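Local coordinates for Glyco_hydro_cc domain-containing protein (PDB 6UBC) that binds oligosaccharides, probably beta-1,3-glucan fragments, as a member of glycoside hydrolase family GH128, subgroup VII, at residues A[220-225]-A[236-241]. Sequence-based numbering, arbitrary orientation.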
ATOM      1  N   GLY A 220      -1.794  12.099  -4.957  1.00 25.03           N
ATOM      2  CA  GLY A 220      -1.950  11.585  -6.319  1.00 25.47           C
ATOM      3  C   GLY A 220      -2.989  10.487  -6.465  1.00 25.29           C
ATOM      4  O   GLY A 220      -3.444  10.240  -7.608  1.00 26.11           O
ATOM      5  N   TRP A 221      -3.345   9.819  -5.357  1.00 24.74           N
ATOM      6  CA  TRP A 221      -4.021   8.514  -5.411  1.00 22.89           C
ATOM      7  C   TRP A 221      -4.532   8.133  -4.041  1.00 22.64           C
ATOM      8  O   TRP A 221      -4.071   8.738  -3.004  1.00 23.11           O
ATOM      9  CB  TRP A 221      -3.074   7.441  -5.933  1.00 22.63           C
ATOM     10  CG  TRP A 221      -1.881   7.147  -5.066  1.00 21.34           C
ATOM     11  CD1 TRP A 221      -0.801   7.974  -4.872  1.00 22.76           C
ATOM     12  CD2 TRP A 221      -1.693   6.055  -4.159  1.00 21.25           C
ATOM     13  NE1 TRP A 221       0.076   7.444  -3.968  1.00 23.39           N
ATOM     14  CE2 TRP A 221      -0.423   6.224  -3.557  1.00 20.99           C
ATOM     15  CE3 TRP A 221      -2.439   4.922  -3.836  1.00 22.94           C
ATOM     16  CZ2 TRP A 221       0.083   5.322  -2.628  1.00 22.44           C
ATOM     17  CZ3 TRP A 221      -1.896   4.000  -2.966  1.00 22.08           C
ATOM     18  CH2 TRP A 221      -0.652   4.204  -2.379  1.00 21.01           C
ATOM     19  N   TYR A 222      -5.439   7.165  -4.056  1.00 22.50           N
ATOM     20  CA  TYR A 222      -6.059   6.671  -2.827  1.00 23.93           C
ATOM     21  C   TYR A 222      -6.665   5.304  -3.048  1.00 23.16           C
ATOM     22  O   TYR A 222      -7.017   4.905  -4.151  1.00 23.04           O
ATOM     23  CB  TYR A 222      -7.134   7.658  -2.384  1.00 25.35           C
ATOM     24  CG  TYR A 222      -8.174   7.979  -3.435  1.00 25.59           C
ATOM     25  CD1 TYR A 222      -8.037   9.045  -4.314  1.00 26.63           C
ATOM     26  CD2 TYR A 222      -9.335   7.250  -3.495  1.00 25.31           C
ATOM     27  CE1 TYR A 222      -9.015   9.315  -5.254  1.00 26.54           C
ATOM     28  CE2 TYR A 222     -10.322   7.489  -4.421  1.00 24.95           C
ATOM     29  CZ  TYR A 222     -10.165   8.537  -5.325  1.00 29.02           C
ATOM     30  OH  TYR A 222     -11.145   8.810  -6.246  1.00 27.79           O
ATOM     31  N   TYR A 223      -6.821   4.598  -1.940  1.00 23.17           N
ATOM     32  CA  TYR A 223      -7.498   3.279  -1.931  1.00 23.24           C
ATOM     33  C   TYR A 223      -8.019   3.040  -0.527  1.00 23.29           C
ATOM     34  O   TYR A 223      -7.499   3.697   0.443  1.00 22.96           O
ATOM     35  CB  TYR A 223      -6.530   2.192  -2.366  1.00 21.89           C
ATOM     36  CG  TYR A 223      -5.566   1.696  -1.302  1.00 20.74           C
ATOM     37  CD1 TYR A 223      -4.512   2.481  -0.823  1.00 20.53           C
ATOM     38  CD2 TYR A 223      -5.651   0.404  -0.820  1.00 20.20           C
ATOM     39  CE1 TYR A 223      -3.634   2.010   0.139  1.00 20.06           C
ATOM     40  CE2 TYR A 223      -4.728  -0.101   0.079  1.00 21.99           C
ATOM     41  CZ  TYR A 223      -3.732   0.712   0.594  1.00 21.48           C
ATOM     42  OH  TYR A 223      -2.816   0.237   1.515  1.00 21.57           O
ATOM     43  N   ASP A 224      -8.926   2.072  -0.408  1.00 22.00           N
ATOM     44  CA  ASP A 224      -9.645   1.836   0.870  1.00 21.94           C
ATOM     45  C   ASP A 224      -9.810   0.332   1.140  1.00 21.85           C
ATOM     46  O   ASP A 224     -10.734  -0.027   1.895  1.00 23.20           O
ATOM     47  CB  ASP A 224     -10.960   2.604   0.899  1.00 21.82           C
ATOM     48  CG  ASP A 224     -11.999   2.035  -0.056  1.00 24.07           C
ATOM     49  OD1 ASP A 224     -11.672   1.123  -0.825  1.00 24.65           O
ATOM     50  OD2 ASP A 224     -13.135   2.518  -0.003  1.00 25.55           O
ATOM     51  N   TRP A 225      -9.004  -0.479   0.470  1.00 22.25           N
ATOM     52  CA  TRP A 225      -8.944  -1.956   0.590  1.00 21.71           C
ATOM     53  C   TRP A 225     -10.132  -2.617  -0.103  1.00 22.73           C
ATOM     54  O   TRP A 225     -10.089  -3.840  -0.230  1.00 24.01           O
ATOM     55  CB  TRP A 225      -8.827  -2.417   2.038  1.00 22.35           C
ATOM     56  CG  TRP A 225      -7.586  -1.924   2.718  1.00 22.47           C
ATOM     57  CD1 TRP A 225      -6.341  -2.399   2.539  1.00 23.98           C
ATOM     58  CD2 TRP A 225      -7.467  -0.829   3.644  1.00 23.01           C
ATOM     59  NE1 TRP A 225      -5.433  -1.731   3.312  1.00 23.11           N
ATOM     60  CE2 TRP A 225      -6.093  -0.745   3.986  1.00 23.06           C
ATOM     61  CE3 TRP A 225      -8.370   0.050   4.237  1.00 23.89           C
ATOM     62  CZ2 TRP A 225      -5.609   0.194   4.866  1.00 22.88           C
ATOM     63  CZ3 TRP A 225      -7.890   0.980   5.145  1.00 23.92           C
ATOM     64  CH2 TRP A 225      -6.520   1.061   5.436  1.00 24.30           C
ATOM     65  N   ALA A 236      -6.918  13.273  -7.948  1.00 29.52           N
ATOM     66  CA  ALA A 236      -6.225  12.044  -7.515  1.00 28.05           C
ATOM     67  C   ALA A 236      -6.855  10.831  -8.209  1.00 27.33           C
ATOM     68  O   ALA A 236      -8.026  10.865  -8.556  1.00 30.31           O
ATOM     69  CB  ALA A 236      -6.328  11.934  -6.010  1.00 29.29           C
ATOM     70  N   SER A 237      -6.104   9.747  -8.359  1.00 26.58           N
ATOM     71  CA  SER A 237      -6.627   8.503  -9.008  1.00 27.34           C
ATOM     72  C   SER A 237      -7.090   7.485  -7.949  1.00 25.48           C
ATOM     73  O   SER A 237      -6.296   7.145  -7.045  1.00 24.53           O
ATOM     74  CB  SER A 237      -5.573   7.921  -9.872  1.00 30.07           C
ATOM     75  OG  SER A 237      -5.164   8.878 -10.849  1.00 31.28           O
ATOM     76  N   ALA A 238      -8.321   6.982  -8.081  1.00 25.13           N
ATOM     77  CA  ALA A 238      -8.796   5.785  -7.356  1.00 24.52           C
ATOM     78  C   ALA A 238      -7.944   4.601  -7.747  1.00 25.55           C
ATOM     79  O   ALA A 238      -7.776   4.340  -8.964  1.00 26.08           O
ATOM     80  CB  ALA A 238     -10.234   5.496  -7.691  1.00 25.52           C
ATOM     81  N   VAL A 239      -7.487   3.831  -6.760  1.00 23.66           N
ATOM     82  CA  VAL A 239      -6.711   2.603  -7.019  1.00 22.77           C
ATOM     83  C   VAL A 239      -7.572   1.432  -6.582  1.00 21.55           C
ATOM     84  O   VAL A 239      -8.105   1.431  -5.461  1.00 21.95           O
ATOM     85  CB  VAL A 239      -5.404   2.678  -6.226  1.00 22.28           C
ATOM     86  CG1 VAL A 239      -4.660   1.364  -6.236  1.00 22.71           C
ATOM     87  CG2 VAL A 239      -4.545   3.830  -6.717  1.00 22.67           C
ATOM     88  N   ASN A 240      -7.729   0.441  -7.449  1.00 23.13           N
ATOM     89  CA  ASN A 240      -8.543  -0.757  -7.168  1.00 23.33           C
ATOM     90  C   ASN A 240      -7.682  -1.764  -6.404  1.00 24.40           C
ATOM     91  O   ASN A 240      -6.423  -1.702  -6.419  1.00 23.56           O
ATOM     92  CB  ASN A 240      -9.119  -1.377  -8.446  1.00 25.13           C
ATOM     93  CG  ASN A 240     -10.019  -0.443  -9.220  1.00 26.74           C
ATOM     94  OD1 ASN A 240      -9.519   0.381  -9.973  1.00 28.35           O
ATOM     95  ND2 ASN A 240     -11.336  -0.519  -9.029  1.00 27.83           N
ATOM     96  N   MET A 241      -8.326  -2.699  -5.741  1.00 22.89           N
ATOM     97  CA  MET A 241      -7.580  -3.688  -4.934  1.00 23.68           C
ATOM     98  C   MET A 241      -8.340  -4.996  -4.821  1.00 24.19           C
ATOM     99  O   MET A 241      -9.580  -4.970  -4.795  1.00 24.76           O
ATOM    100  CB  MET A 241      -7.351  -3.150  -3.521  1.00 22.87           C
ATOM    101  CG  MET A 241      -6.673  -4.113  -2.608  1.00 22.64           C
ATOM    102  SD  MET A 241      -5.865  -3.245  -1.236  1.00 23.26           S
ATOM    103  CE  MET A 241      -5.245  -4.664  -0.313  1.00 21.19           C
TER
HETATM  104  O   HOH W   1     -10.956  10.410  -8.558  1.00 41.55           O
HETATM  105  O   HOH W   2      -9.236   0.235  -2.992  1.00 22.40           O
HETATM  106  O   HOH W   3     -10.484  -5.786  -2.263  1.00 22.12           O
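The ring of Y222 lies over the backbone of S237 and A238 on the neighbouring strand. With CG wedged between the backbone N and the carbonyl carbon (chi1 54°), one ring face meets A238 CA 3.9 Å from its centroid, a CH-pi contact, and the small A236 CB fits at the ring edge. A long flat phenol suits this place, because its OH hydrogen-bonds a water that in turn donates to A236 O; A233 N adds a weak bond. Parallel backbone hydrogen bonds run from S237 N to G220 O, from Y222 N to S237 O and, nearly in line with the carbonyl, from V239 N to Y222 O (2.9 Å). Beyond V239 the strands part, and waters bridge D224 N to V239 O and W225 O to M241 O. Here the extended, flexible M241 makes Met-aromatic contacts through SD, at the edge of Y223 (3.6 Å from CE2) and oblique to W225, whose CD1 meets CE in apolar contact (3.8 Å). Beta-branched V239 turns CG2 to W221 CE3 (3.7 Å), its CB beside Y223 CB. Strand 221-223 lies between strands 204-207 and 237-241, consistent with the family's TIM barrel; V239 and M241 pack on strand 268-270, while W221 reaches strand 406-411.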